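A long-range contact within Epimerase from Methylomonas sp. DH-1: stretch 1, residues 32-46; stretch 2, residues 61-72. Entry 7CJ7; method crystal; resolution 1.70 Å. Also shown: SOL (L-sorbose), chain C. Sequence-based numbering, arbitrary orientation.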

# COMPACT_ATOMS: atom_id res chain seq x y z
N ALA A 32 -5.67 -16.60 21.91
CA ALA A 32 -6.62 -17.05 20.87
C ALA A 32 -7.72 -17.90 21.50
O ALA A 32 -8.90 -17.68 21.17
N ALA A 33 -7.37 -18.82 22.41
CA ALA A 33 -8.35 -19.67 23.13
C ALA A 33 -9.29 -18.79 23.96
O ALA A 33 -10.53 -19.00 23.90
N ARG A 34 -8.73 -17.83 24.69
CA ARG A 34 -9.48 -16.91 25.60
C ARG A 34 -10.53 -16.12 24.81
O ARG A 34 -11.67 -15.97 25.30
N ALA A 35 -10.17 -15.63 23.62
CA ALA A 35 -11.04 -14.81 22.75
C ALA A 35 -12.12 -15.67 22.07
O ALA A 35 -13.08 -15.09 21.57
N GLY A 36 -11.96 -16.99 22.01
CA GLY A 36 -12.97 -17.92 21.47
C GLY A 36 -12.69 -18.30 20.03
O GLY A 36 -13.60 -18.79 19.35
N TYR A 37 -11.46 -18.10 19.55
CA TYR A 37 -11.05 -18.54 18.19
C TYR A 37 -10.97 -20.08 18.16
O TYR A 37 -10.75 -20.73 19.20
N ASP A 38 -11.18 -20.64 16.96
CA ASP A 38 -11.06 -22.09 16.67
C ASP A 38 -9.59 -22.46 16.44
O ASP A 38 -9.19 -23.59 16.79
N TYR A 39 -8.80 -21.57 15.85
CA TYR A 39 -7.38 -21.87 15.53
C TYR A 39 -6.54 -20.61 15.68
O TYR A 39 -7.07 -19.49 15.72
N ILE A 40 -5.23 -20.83 15.79
CA ILE A 40 -4.21 -19.75 15.67
C ILE A 40 -3.47 -19.96 14.36
O ILE A 40 -3.22 -21.12 13.98
N GLU A 41 -3.16 -18.87 13.66
CA GLU A 41 -2.35 -18.90 12.44
C GLU A 41 -0.92 -18.55 12.85
O GLU A 41 -0.68 -17.41 13.24
N ILE A 42 -0.04 -19.53 12.79
CA ILE A 42 1.38 -19.36 13.18
C ILE A 42 2.16 -18.81 11.99
O ILE A 42 2.05 -19.40 10.91
N ALA A 43 2.91 -17.73 12.18
CA ALA A 43 3.81 -17.13 11.18
C ALA A 43 5.11 -17.94 11.16
O ALA A 43 5.80 -17.95 12.19
N LEU A 44 5.40 -18.63 10.06
CA LEU A 44 6.55 -19.56 9.92
C LEU A 44 7.58 -18.99 8.94
O LEU A 44 8.02 -19.73 8.04
N LEU A 45 7.96 -17.73 9.12
CA LEU A 45 9.00 -17.10 8.26
C LEU A 45 10.33 -17.85 8.43
O LEU A 45 11.07 -17.98 7.42
N ASP A 46 10.61 -18.37 9.63
CA ASP A 46 11.77 -19.28 9.87
C ASP A 46 11.26 -20.57 10.51
O ASP A 46 11.21 -20.68 11.73
N GLU A 61 -3.39 -28.47 25.23
CA GLU A 61 -3.66 -27.85 26.55
C GLU A 61 -4.83 -26.87 26.43
O GLU A 61 -5.69 -26.88 27.32
N TYR A 62 -4.89 -26.07 25.36
CA TYR A 62 -5.90 -24.99 25.19
C TYR A 62 -6.97 -25.39 24.17
O TYR A 62 -7.81 -24.53 23.85
N ASN A 63 -6.96 -26.64 23.70
CA ASN A 63 -7.95 -27.19 22.73
C ASN A 63 -8.06 -26.25 21.53
O ASN A 63 -9.18 -25.82 21.19
N LEU A 64 -6.93 -25.94 20.92
CA LEU A 64 -6.87 -25.02 19.77
C LEU A 64 -6.28 -25.76 18.57
O LEU A 64 -5.41 -26.59 18.77
N ARG A 65 -6.73 -25.44 17.36
CA ARG A 65 -6.12 -25.95 16.11
C ARG A 65 -5.09 -24.91 15.63
O ARG A 65 -5.05 -23.78 16.18
N ALA A 66 -4.28 -25.27 14.64
CA ALA A 66 -3.30 -24.35 14.04
C ALA A 66 -3.29 -24.51 12.52
O ALA A 66 -3.42 -25.64 12.02
N HIS A 67 -3.17 -23.39 11.83
CA HIS A 67 -2.75 -23.32 10.41
C HIS A 67 -1.48 -22.48 10.38
O HIS A 67 -1.11 -21.92 11.41
N ALA A 68 -0.81 -22.40 9.24
CA ALA A 68 0.47 -21.66 9.16
C ALA A 68 0.46 -20.77 7.92
O ALA A 68 -0.06 -21.18 6.89
N SER A 69 1.06 -19.60 8.04
CA SER A 69 1.30 -18.67 6.92
C SER A 69 2.78 -18.30 6.94
O SER A 69 3.42 -18.40 8.01
N LEU A 70 3.33 -17.92 5.79
CA LEU A 70 4.68 -17.33 5.77
C LEU A 70 4.82 -16.45 4.53
O LEU A 70 3.94 -16.48 3.68
N GLY A 71 5.86 -15.64 4.52
CA GLY A 71 6.41 -15.00 3.33
C GLY A 71 7.83 -15.45 3.12
O GLY A 71 8.53 -15.67 4.12
N LEU A 72 8.25 -15.63 1.88
CA LEU A 72 9.68 -15.91 1.60
C LEU A 72 10.46 -14.59 1.72
O LEU A 72 9.84 -13.54 1.89

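Which polar interactions hold the two stretches together most firmly? The strongest between side chains joins Ser-69 to Glu-41: Ser-69 OG donates to Glu-41 OE2 at 2.8 Å. Glu-41 reaches it with chi1 and chi2 both t, an extended chain whose end comes nearer the other stretch, while Ser-69 sits in p. The serine hydroxyl works in two directions, because it also accepts a hydrogen bond from the bound L-sorbose, whose O6 lies 2.6 Å from Ser-69 OG. The sugar thus rests against the same face of the sheet that carries Glu-41, and Ala-43 adds a nonpolar neighbor there, its CB 3.7 Å from sorbose O6.

What backbone frame sets these side chains in place? Strand 39-43 and the strand that begins at Arg-65 run parallel, and their ladder of hydrogen bonds starts just before the first strand, where Arg-65 N donates to Asp-38 O at 3.1 Å. Ile-40 N to Arg-65 O (3.0 Å), His-67 N to Ile-40 O (3.1 Å), Ile-42 N to His-67 O (3.0 Å) and Ser-69 N to Ile-42 O (3.0 Å) continue it, and Leu-44 N to Ser-69 O (2.9 Å) carries it past the first strand. Beyond the ladder, one water donates to both Leu-45 O (2.8 Å) and Gly-71 O (2.7 Å), joining the backbones where they no longer bond directly.

How do the larger polar and aromatic groups fill the face shared with Glu-41? Tyr-39, with chi1 in p, offers a ring face to the edge of His-67, which is in m; the centroids lie 4.8 Å apart with the planes at 66°, and Tyr-39 CD1 approaches His-67 CD2 to 3.7 Å. Next to this pair, Arg-65 (m, t, m) has its guanidinium with one face over Asp-38 O. The Asp-38 carboxylate, on an m side chain, is less intimate: OD1 is 4.6 Å from Arg-65 NH2 and well out of the guanidinium plane, so the two attract as charges without a salt bridge.

What packs on the other face and at the ends? Ile-40 (chi1 t) and Ile-42 (m, t) meet the small Ala-66, with Ile-40 CG2 at 4.3 Å and Ile-42 CD1 at 4.0 Å from Ala-66 CB. Farther along, Leu-44 (m, t) brings CD1 to 3.5 Å from Ala-68 CB. Leu-64, in t, p, gives up more area to the contact than any other residue: its CD2 lies 3.8 Å from both Ala-32 CB and Ile-40 CG2, while its CD1 comes within 3.4 Å of Tyr-37 O, so the leucine bridges helix, loop and strand. Close by, Ala-33 CB meets Tyr-62 CB at 3.9 Å. At the far end Leu-70 (p, p) points toward the first stretch, its CB 4.4 Å from both Leu-44 CB and Leu-45 CD1, and that same Leu-45 CD1 lies 3.9 Å from Gly-71 N.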

# COMPACT_ATOMS: atom_id res chain seq x y z
CB ALA A 32 -5.88 -17.78 19.79
CB ALA A 33 -7.64 -20.68 24.00
CB ARG A 34 -8.49 -15.97 26.30
CG ARG A 34 -9.14 -15.02 27.28
CD ARG A 34 -8.19 -14.62 28.39
NE ARG A 34 -7.07 -13.87 27.88
CZ ARG A 34 -5.83 -14.32 27.77
NH1 ARG A 34 -4.89 -13.54 27.26
NH2 ARG A 34 -5.52 -15.55 28.11
CB ALA A 35 -10.19 -14.10 21.73
CB TYR A 37 -9.73 -17.90 17.78
CG TYR A 37 -9.84 -16.43 17.46
CD1 TYR A 37 -10.21 -15.99 16.20
CD2 TYR A 37 -9.63 -15.47 18.44
CE1 TYR A 37 -10.33 -14.64 15.92
CE2 TYR A 37 -9.73 -14.12 18.17
CZ TYR A 37 -10.09 -13.70 16.90
OH TYR A 37 -10.21 -12.37 16.61
CB ASP A 38 -11.88 -22.48 15.45
CG ASP A 38 -13.36 -22.18 15.62
OD1 ASP A 38 -13.92 -22.63 16.63
OD2 ASP A 38 -13.92 -21.49 14.75
CB TYR A 39 -7.25 -22.48 14.13
CG TYR A 39 -7.54 -21.54 12.98
CD1 TYR A 39 -6.55 -20.77 12.41
CD2 TYR A 39 -8.82 -21.41 12.48
CE1 TYR A 39 -6.81 -19.91 11.36
CE2 TYR A 39 -9.10 -20.54 11.44
CZ TYR A 39 -8.10 -19.77 10.88
OH TYR A 39 -8.38 -18.91 9.87
CB ILE A 40 -3.27 -19.76 16.88
CG1 ILE A 40 -2.24 -18.63 16.76
CG2 ILE A 40 -2.61 -21.12 17.03
CD1 ILE A 40 -1.82 -18.05 18.07
CB GLU A 41 -2.90 -17.95 11.39
CG GLU A 41 -2.20 -18.09 10.05
CD GLU A 41 -2.77 -17.14 9.03
OE1 GLU A 41 -3.97 -17.29 8.70
OE2 GLU A 41 -2.03 -16.24 8.60
CB ILE A 42 1.96 -20.68 13.71
CG1 ILE A 42 1.15 -21.19 14.91
CG2 ILE A 42 3.43 -20.52 14.04
CD1 ILE A 42 1.51 -22.58 15.37
CB ALA A 43 4.04 -15.68 11.52
CB LEU A 44 6.04 -20.90 9.38
CG LEU A 44 5.39 -21.84 10.39
CD1 LEU A 44 5.07 -23.17 9.73
CD2 LEU A 44 6.28 -22.04 11.61
CB LEU A 45 9.12 -15.62 8.63
CG LEU A 45 8.19 -14.69 7.84
CD1 LEU A 45 6.73 -14.92 8.22
CD2 LEU A 45 8.58 -13.24 8.06
CB ASP A 46 12.85 -18.63 10.74
CG ASP A 46 14.07 -19.51 10.97
OD1 ASP A 46 14.01 -20.73 10.63
OD2 ASP A 46 15.05 -18.99 11.48
CB GLU A 61 -2.38 -27.18 27.07
CG GLU A 61 -2.53 -26.53 28.42
CD GLU A 61 -1.25 -25.94 28.99
OE1 GLU A 61 -0.19 -26.09 28.36
OE2 GLU A 61 -1.31 -25.34 30.09
CB TYR A 62 -5.21 -23.68 24.82
CG TYR A 62 -4.43 -23.09 25.97
CD1 TYR A 62 -5.06 -22.30 26.92
CD2 TYR A 62 -3.08 -23.35 26.13
CE1 TYR A 62 -4.36 -21.78 28.00
CE2 TYR A 62 -2.36 -22.82 27.19
CZ TYR A 62 -3.00 -22.03 28.13
OH TYR A 62 -2.30 -21.51 29.18
CB ASN A 63 -9.33 -27.40 23.34
CG ASN A 63 -10.25 -28.18 22.43
OD1 ASN A 63 -11.46 -27.93 22.38
ND2 ASN A 63 -9.70 -29.12 21.70
CB LEU A 64 -6.02 -23.82 20.18
CG LEU A 64 -6.21 -22.56 19.35
CD1 LEU A 64 -7.62 -22.03 19.47
CD2 LEU A 64 -5.19 -21.51 19.77
CB ARG A 65 -7.20 -26.27 15.09
CG ARG A 65 -8.15 -27.37 15.53
CD ARG A 65 -9.05 -27.91 14.44
NE ARG A 65 -10.01 -26.96 13.89
CZ ARG A 65 -11.16 -26.59 14.47
NH1 ARG A 65 -11.48 -27.07 15.66
NH2 ARG A 65 -11.98 -25.74 13.88
CB ALA A 66 -1.93 -24.58 14.64
CB HIS A 67 -3.88 -22.77 9.52
CG HIS A 67 -5.10 -23.62 9.50
ND1 HIS A 67 -5.07 -24.96 9.13
CD2 HIS A 67 -6.39 -23.32 9.78
CE1 HIS A 67 -6.30 -25.44 9.18
NE2 HIS A 67 -7.13 -24.46 9.58
CB ALA A 68 1.62 -22.63 9.14
CB SER A 69 0.41 -17.46 7.01
OG SER A 69 0.72 -16.68 8.16
CB LEU A 70 5.72 -18.44 5.80
CG LEU A 70 5.69 -19.39 4.61
CD1 LEU A 70 6.46 -18.82 3.43
CD2 LEU A 70 6.22 -20.76 4.99
CB LEU A 72 9.80 -16.55 0.22
CG LEU A 72 9.00 -17.84 0.06
CD1 LEU A 72 9.01 -18.28 -1.39
CD2 LEU A 72 9.54 -18.94 0.96
C1 SOL C . 1.04 -9.71 4.59
O1 SOL C . 0.69 -8.38 4.30
C2 SOL C . -0.15 -10.53 4.97
O2 SOL C . -1.27 -10.18 4.64
C3 SOL C . 0.07 -11.77 5.82
O3 SOL C . -1.03 -12.65 5.72
C4 SOL C . 1.36 -12.49 5.44
O4 SOL C . 1.29 -12.91 4.08
C5 SOL C . 1.66 -13.71 6.31
O5 SOL C . 2.78 -14.41 5.77
C6 SOL C . 1.96 -13.37 7.76
O6 SOL C . 2.18 -14.55 8.52
O HOH W 1 10.95 -16.44 5.10